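Local coordinates for myosin-4 (Saccharomyces cerevisiae, PDB 3MMI), which is a type V myosin motor that carries ASH1 and other mRNAs to the bud through its partner SHE3, represented here by its globular tail, at residues L52-S63 and F103-F114. Sequence-based numbering, arbitrary orientation.
Sequences LGPIHVITTVVS and FWLSNLSRLPAF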
ATOM      1  N   LEU A  52       1.376   5.891  21.643  1.00 39.40           N
ATOM      2  CA  LEU A  52       0.793   7.277  21.444  1.00 40.90           C
ATOM      3  C   LEU A  52       1.488   8.478  22.133  1.00 42.45           C
ATOM      4  O   LEU A  52       0.865   9.521  22.390  1.00 44.90           O
ATOM      5  CB  LEU A  52      -0.739   7.363  21.636  1.00 38.28           C
ATOM      6  CG  LEU A  52      -1.685   6.410  20.879  1.00 38.50           C
ATOM      7  CD1 LEU A  52      -3.096   6.823  20.964  1.00 43.57           C
ATOM      8  CD2 LEU A  52      -1.343   6.229  19.452  1.00 37.76           C
ATOM      9  N   GLY A  53       2.791   8.356  22.383  1.00 43.39           N
ATOM     10  CA  GLY A  53       3.505   9.366  23.081  1.00 40.22           C
ATOM     11  C   GLY A  53       3.774  10.477  22.107  1.00 39.94           C
ATOM     12  O   GLY A  53       3.504  11.653  22.425  1.00 39.90           O
ATOM     13  N   PRO A  54       4.354  10.130  20.933  1.00 37.93           N
ATOM     14  CA  PRO A  54       4.830  11.234  20.094  1.00 38.35           C
ATOM     15  C   PRO A  54       3.718  12.099  19.612  1.00 37.28           C
ATOM     16  O   PRO A  54       3.915  13.318  19.463  1.00 39.17           O
ATOM     17  CB  PRO A  54       5.512  10.540  18.924  1.00 39.26           C
ATOM     18  CG  PRO A  54       5.934   9.238  19.450  1.00 39.47           C
ATOM     19  CD  PRO A  54       4.849   8.829  20.447  1.00 37.12           C
ATOM     20  N   ILE A  55       2.541  11.511  19.428  1.00 34.65           N
ATOM     21  CA  ILE A  55       1.421  12.327  18.976  1.00 35.13           C
ATOM     22  C   ILE A  55       0.947  13.228  20.103  1.00 36.63           C
ATOM     23  O   ILE A  55       0.357  14.297  19.900  1.00 36.20           O
ATOM     24  CB  ILE A  55       0.239  11.504  18.294  1.00 34.98           C
ATOM     25  CG1 ILE A  55      -0.767  12.426  17.610  1.00 28.89           C
ATOM     26  CG2 ILE A  55      -0.575  10.617  19.321  1.00 33.13           C
ATOM     27  CD1 ILE A  55      -0.139  13.317  16.510  1.00 30.73           C
ATOM     28  N   HIS A  56       1.229  12.790  21.321  1.00 41.05           N
ATOM     29  CA  HIS A  56       0.874  13.577  22.493  1.00 40.98           C
ATOM     30  C   HIS A  56       1.844  14.767  22.596  1.00 38.80           C
ATOM     31  O   HIS A  56       1.447  15.881  22.792  1.00 39.76           O
ATOM     32  CB  HIS A  56       0.843  12.686  23.747  1.00 43.92           C
ATOM     33  CG  HIS A  56       0.474  13.437  25.002  1.00 50.43           C
ATOM     34  ND1 HIS A  56      -0.831  13.869  25.244  1.00 51.97           N
ATOM     35  CD2 HIS A  56       1.261  13.911  26.034  1.00 49.24           C
ATOM     36  CE1 HIS A  56      -0.844  14.543  26.386  1.00 53.91           C
ATOM     37  NE2 HIS A  56       0.415  14.596  26.879  1.00 54.91           N
ATOM     38  N   VAL A  57       3.115  14.538  22.391  1.00 38.86           N
ATOM     39  CA  VAL A  57       4.070  15.607  22.508  1.00 39.59           C
ATOM     40  C   VAL A  57       3.857  16.619  21.371  1.00 38.71           C
ATOM     41  O   VAL A  57       3.730  17.832  21.629  1.00 38.96           O
ATOM     42  CB  VAL A  57       5.502  15.042  22.433  1.00 39.67           C
ATOM     43  CG1 VAL A  57       6.558  16.165  22.468  1.00 43.22           C
ATOM     44  CG2 VAL A  57       5.730  14.118  23.532  1.00 41.21           C
ATOM     45  N   ILE A  58       3.817  16.120  20.115  1.00 38.78           N
ATOM     46  CA  ILE A  58       3.570  16.962  18.935  1.00 35.74           C
ATOM     47  C   ILE A  58       2.325  17.810  19.110  1.00 35.78           C
ATOM     48  O   ILE A  58       2.313  19.011  18.876  1.00 37.88           O
ATOM     49  CB  ILE A  58       3.423  16.134  17.670  1.00 37.29           C
ATOM     50  CG1 ILE A  58       4.793  15.651  17.204  1.00 39.24           C
ATOM     51  CG2 ILE A  58       2.837  16.996  16.519  1.00 30.91           C
ATOM     52  CD1 ILE A  58       4.786  14.257  16.500  1.00 39.31           C
ATOM     53  N   THR A  59       1.295  17.185  19.588  1.00 35.89           N
ATOM     54  CA  THR A  59       0.014  17.770  19.562  1.00 39.78           C
ATOM     55  C   THR A  59      -0.150  18.794  20.685  1.00 41.38           C
ATOM     56  O   THR A  59      -0.829  19.815  20.514  1.00 40.63           O
ATOM     57  CB  THR A  59      -1.032  16.641  19.578  1.00 41.21           C
ATOM     58  OG1 THR A  59      -2.096  17.009  18.702  1.00 55.03           O
ATOM     59  CG2 THR A  59      -1.608  16.336  20.974  1.00 43.90           C
ATOM     60  N   THR A  60       0.509  18.531  21.829  1.00 42.09           N
ATOM     61  CA  THR A  60       0.581  19.516  22.913  1.00 41.18           C
ATOM     62  C   THR A  60       1.274  20.778  22.458  1.00 38.91           C
ATOM     63  O   THR A  60       0.783  21.822  22.719  1.00 40.53           O
ATOM     64  CB  THR A  60       1.285  18.971  24.187  1.00 41.41           C
ATOM     65  OG1 THR A  60       0.484  17.944  24.790  1.00 42.03           O
ATOM     66  CG2 THR A  60       1.491  20.080  25.187  1.00 42.92           C
ATOM     67  N   VAL A  61       2.395  20.672  21.757  1.00 39.18           N
ATOM     68  CA  VAL A  61       3.131  21.867  21.374  1.00 38.60           C
ATOM     69  C   VAL A  61       2.288  22.619  20.337  1.00 40.01           C
ATOM     70  O   VAL A  61       2.039  23.830  20.482  1.00 39.96           O
ATOM     71  CB  VAL A  61       4.511  21.553  20.791  1.00 37.27           C
ATOM     72  CG1 VAL A  61       5.155  22.785  20.265  1.00 39.13           C
ATOM     73  CG2 VAL A  61       5.400  20.905  21.810  1.00 39.17           C
ATOM     74  N   VAL A  62       1.852  21.904  19.284  1.00 38.64           N
ATOM     75  CA  VAL A  62       1.018  22.559  18.248  1.00 37.61           C
ATOM     76  C   VAL A  62      -0.203  23.236  18.807  1.00 36.37           C
ATOM     77  O   VAL A  62      -0.471  24.406  18.457  1.00 35.14           O
ATOM     78  CB  VAL A  62       0.498  21.583  17.151  1.00 37.93           C
ATOM     79  CG1 VAL A  62      -0.455  22.270  16.245  1.00 28.92           C
ATOM     80  CG2 VAL A  62       1.656  20.954  16.394  1.00 38.97           C
ATOM     81  N   SER A  63      -0.984  22.518  19.617  1.00 34.80           N
ATOM     82  CA  SER A  63      -2.103  23.255  20.219  1.00 38.86           C
ATOM     83  C   SER A  63      -1.786  24.436  21.151  1.00 37.73           C
ATOM     84  O   SER A  63      -2.545  25.392  21.125  1.00 39.03           O
ATOM     85  CB  SER A  63      -3.216  22.394  20.778  1.00 38.73           C
ATOM     86  OG  SER A  63      -2.990  22.122  22.097  1.00 44.15           O
ATOM     87  N   PHE A 103       4.281   1.886  14.383  1.00 31.57           N
ATOM     88  CA  PHE A 103       4.269   2.800  15.538  1.00 30.02           C
ATOM     89  C   PHE A 103       4.188   4.247  15.017  1.00 28.33           C
ATOM     90  O   PHE A 103       3.319   4.967  15.388  1.00 26.08           O
ATOM     91  CB  PHE A 103       5.577   2.623  16.327  1.00 32.10           C
ATOM     92  CG  PHE A 103       5.757   3.627  17.423  1.00 35.04           C
ATOM     93  CD1 PHE A 103       5.015   3.509  18.601  1.00 34.19           C
ATOM     94  CD2 PHE A 103       6.669   4.678  17.296  1.00 36.43           C
ATOM     95  CE1 PHE A 103       5.185   4.441  19.638  1.00 36.66           C
ATOM     96  CE2 PHE A 103       6.834   5.578  18.324  1.00 39.54           C
ATOM     97  CZ  PHE A 103       6.099   5.466  19.491  1.00 37.25           C
ATOM     98  N   TRP A 104       5.098   4.627  14.118  1.00 28.35           N
ATOM     99  CA  TRP A 104       5.181   6.018  13.642  1.00 28.79           C
ATOM    100  C   TRP A 104       3.888   6.401  12.871  1.00 29.40           C
ATOM    101  O   TRP A 104       3.308   7.485  13.076  1.00 29.51           O
ATOM    102  CB  TRP A 104       6.481   6.257  12.822  1.00 27.74           C
ATOM    103  CG  TRP A 104       7.745   6.217  13.783  1.00 34.97           C
ATOM    104  CD1 TRP A 104       8.773   5.292  13.795  1.00 31.91           C
ATOM    105  CD2 TRP A 104       8.029   7.132  14.861  1.00 34.45           C
ATOM    106  NE1 TRP A 104       9.681   5.605  14.783  1.00 36.30           N
ATOM    107  CE2 TRP A 104       9.246   6.719  15.458  1.00 40.62           C
ATOM    108  CE3 TRP A 104       7.379   8.262  15.370  1.00 34.82           C
ATOM    109  CZ2 TRP A 104       9.823   7.411  16.554  1.00 36.09           C
ATOM    110  CZ3 TRP A 104       7.947   8.956  16.432  1.00 40.00           C
ATOM    111  CH2 TRP A 104       9.157   8.522  17.020  1.00 35.69           C
ATOM    112  N   LEU A 105       3.396   5.479  12.048  1.00 26.81           N
ATOM    113  CA  LEU A 105       2.287   5.789  11.191  1.00 25.33           C
ATOM    114  C   LEU A 105       1.044   5.866  12.009  1.00 26.27           C
ATOM    115  O   LEU A 105       0.210   6.724  11.793  1.00 24.34           O
ATOM    116  CB  LEU A 105       2.107   4.805  10.061  1.00 23.98           C
ATOM    117  CG  LEU A 105       3.122   5.056   8.920  1.00 26.59           C
ATOM    118  CD1 LEU A 105       3.361   3.884   8.034  1.00 23.62           C
ATOM    119  CD2 LEU A 105       2.813   6.330   8.114  1.00 28.01           C
ATOM    120  N   SER A 106       0.938   5.006  12.994  1.00 25.11           N
ATOM    121  CA  SER A 106      -0.175   5.117  13.893  1.00 26.17           C
ATOM    122  C   SER A 106      -0.239   6.447  14.628  1.00 26.16           C
ATOM    123  O   SER A 106      -1.323   6.983  14.791  1.00 24.81           O
ATOM    124  CB  SER A 106      -0.125   3.999  14.924  1.00 30.59           C
ATOM    125  OG  SER A 106      -1.340   4.112  15.643  1.00 25.82           O
ATOM    126  N   ASN A 107       0.938   7.000  15.012  1.00 28.18           N
ATOM    127  CA  ASN A 107       1.040   8.326  15.657  1.00 28.04           C
ATOM    128  C   ASN A 107       0.672   9.454  14.652  1.00 26.40           C
ATOM    129  O   ASN A 107      -0.131  10.300  14.953  1.00 24.49           O
ATOM    130  CB  ASN A 107       2.443   8.512  16.304  1.00 27.12           C
ATOM    131  CG  ASN A 107       2.503   7.945  17.778  1.00 30.46           C
ATOM    132  OD1 ASN A 107       2.090   8.623  18.723  1.00 28.51           O
ATOM    133  ND2 ASN A 107       2.998   6.704  17.938  1.00 25.68           N
ATOM    134  N   LEU A 108       1.290   9.435  13.471  1.00 26.45           N
ATOM    135  CA  LEU A 108       1.065  10.522  12.477  1.00 26.89           C
ATOM    136  C   LEU A 108      -0.365  10.521  11.989  1.00 25.75           C
ATOM    137  O   LEU A 108      -0.927  11.586  11.642  1.00 23.83           O
ATOM    138  CB  LEU A 108       1.960  10.386  11.262  1.00 26.16           C
ATOM    139  CG  LEU A 108       3.440  10.578  11.522  1.00 34.00           C
ATOM    140  CD1 LEU A 108       4.125  10.571  10.174  1.00 35.11           C
ATOM    141  CD2 LEU A 108       3.767  11.811  12.368  1.00 34.17           C
ATOM    142  N   SER A 109      -0.958   9.326  12.032  1.00 23.75           N
ATOM    143  CA  SER A 109      -2.258   9.128  11.451  1.00 27.42           C
ATOM    144  C   SER A 109      -3.312   9.895  12.194  1.00 26.62           C
ATOM    145  O   SER A 109      -4.416  10.077  11.693  1.00 29.40           O
ATOM    146  CB  SER A 109      -2.668   7.645  11.320  1.00 25.88           C
ATOM    147  OG  SER A 109      -3.247   7.203  12.554  1.00 24.84           O
ATOM    148  N   ARG A 110      -2.950  10.423  13.332  1.00 28.26           N
ATOM    149  CA  ARG A 110      -3.901  11.160  14.169  1.00 28.32           C
ATOM    150  C   ARG A 110      -3.779  12.678  13.952  1.00 27.36           C
ATOM    151  O   ARG A 110      -4.580  13.410  14.461  1.00 28.95           O
ATOM    152  CB  ARG A 110      -3.656  10.808  15.681  1.00 31.86           C
ATOM    153  CG  ARG A 110      -4.179   9.403  16.091  1.00 36.32           C
ATOM    154  CD  ARG A 110      -3.436   8.662  17.167  1.00 42.57           C
ATOM    155  NE  ARG A 110      -3.652   7.175  17.052  1.00 51.68           N
ATOM    156  CZ  ARG A 110      -4.701   6.600  17.596  1.00 53.31           C
ATOM    157  NH1 ARG A 110      -5.595   7.350  18.182  1.00 60.47           N
ATOM    158  NH2 ARG A 110      -4.874   5.326  17.568  1.00 54.78           N
ATOM    159  N   LEU A 111      -2.725  13.141  13.297  1.00 26.91           N
ATOM    160  CA  LEU A 111      -2.518  14.616  13.050  1.00 29.40           C
ATOM    161  C   LEU A 111      -3.677  15.276  12.269  1.00 29.09           C
ATOM    162  O   LEU A 111      -4.193  16.284  12.668  1.00 32.81           O
ATOM    163  CB  LEU A 111      -1.194  14.876  12.335  1.00 27.97           C
ATOM    164  CG  LEU A 111       0.058  14.971  13.136  1.00 26.72           C
ATOM    165  CD1 LEU A 111       1.205  15.252  12.256  1.00 30.45           C
ATOM    166  CD2 LEU A 111      -0.147  16.153  14.098  1.00 35.66           C
ATOM    167  N   PRO A 112      -4.145  14.662  11.176  1.00 31.00           N
ATOM    168  CA  PRO A 112      -5.308  15.185  10.449  1.00 30.58           C
ATOM    169  C   PRO A 112      -6.595  15.337  11.254  1.00 31.67           C
ATOM    170  O   PRO A 112      -7.256  16.391  11.164  1.00 33.14           O
ATOM    171  CB  PRO A 112      -5.500  14.140   9.344  1.00 30.51           C
ATOM    172  CG  PRO A 112      -4.204  13.663   9.072  1.00 30.51           C
ATOM    173  CD  PRO A 112      -3.587  13.510  10.448  1.00 30.29           C
ATOM    174  N   ALA A 113      -6.970  14.335  12.054  1.00 28.64           N
ATOM    175  CA  ALA A 113      -8.161  14.496  12.911  1.00 29.79           C
ATOM    176  C   ALA A 113      -7.953  15.465  14.077  1.00 29.94           C
ATOM    177  O   ALA A 113      -8.934  16.081  14.512  1.00 27.91           O
ATOM    178  CB  ALA A 113      -8.707  13.099  13.480  1.00 32.20           C
ATOM    179  N   PHE A 114      -6.685  15.618  14.548  1.00 30.59           N
ATOM    180  CA  PHE A 114      -6.317  16.580  15.624  1.00 27.49           C
ATOM    181  C   PHE A 114      -6.632  17.959  15.078  1.00 29.85           C
ATOM    182  O   PHE A 114      -7.451  18.636  15.657  1.00 28.24           O
ATOM    183  CB  PHE A 114      -4.830  16.457  15.998  1.00 29.48           C
ATOM    184  CG  PHE A 114      -4.258  17.693  16.667  1.00 31.72           C
ATOM    185  CD1 PHE A 114      -4.633  18.021  17.981  1.00 34.31           C
ATOM    186  CD2 PHE A 114      -3.363  18.510  16.000  1.00 33.21           C
ATOM    187  CE1 PHE A 114      -4.130  19.170  18.614  1.00 33.51           C
ATOM    188  CE2 PHE A 114      -2.836  19.670  16.621  1.00 37.44           C
ATOM    189  CZ  PHE A 114      -3.221  19.997  17.931  1.00 32.42           C
TER
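Asn107 OD1 takes the backbone N-H of Ile55 at 3.0 Å, a bent bond (146° at the hydrogen) whose donor is tilted from the carbonyl plane. The acceptor meets one of the first N-H groups of helix 53-67, where Pro54 can offer none, and Pro54 CD lies against the same oxygen. Beyond it, Pro54 CG packs 3.6 Å from Trp104 CZ3 and also meets Phe103 CZ. Next along the helix the Ile55 and Leu111 side chains run alongside each other, pointing opposite ways: CG1 of Ile55, anti to the backbone N (chi1 -169°), carries CD1 to 3.7 Å from Leu111 CD2, which Ile58 CG2 approaches from across. Leu52 lays its methyls over one face of the Arg110 guanidinium, CD1 3.7 Å from CZ. Farther along, Thr59 lies over one face of the Phe114 ring, though modelled too tightly for its exact placement to be relied on, and Val62 CG1 and Ser63 CB sit at the ring edge. Second-shell bonds fix the polar groups: Asn107 ND2 donates to Phe103 O at 3.1 Å, which orients the amide, and Arg110 NE reaches Ser106 O. Helix 71-91 backs Ile58 and Val62, while helix 132-168 lies against Leu111. With alanine in place of Asn107, the Ile55 N-H and Phe103 O would probably both lose their side-chain partner and a gap would open beside Pro54 CD. The contact thus joins helix 53-67 to the end of helix 97-108, the Leu108-Leu111 turn and the start of helix 111-119 in the all-helical globular tail, one buried amide linking a helix start to Phe103 O amid largely apolar packing.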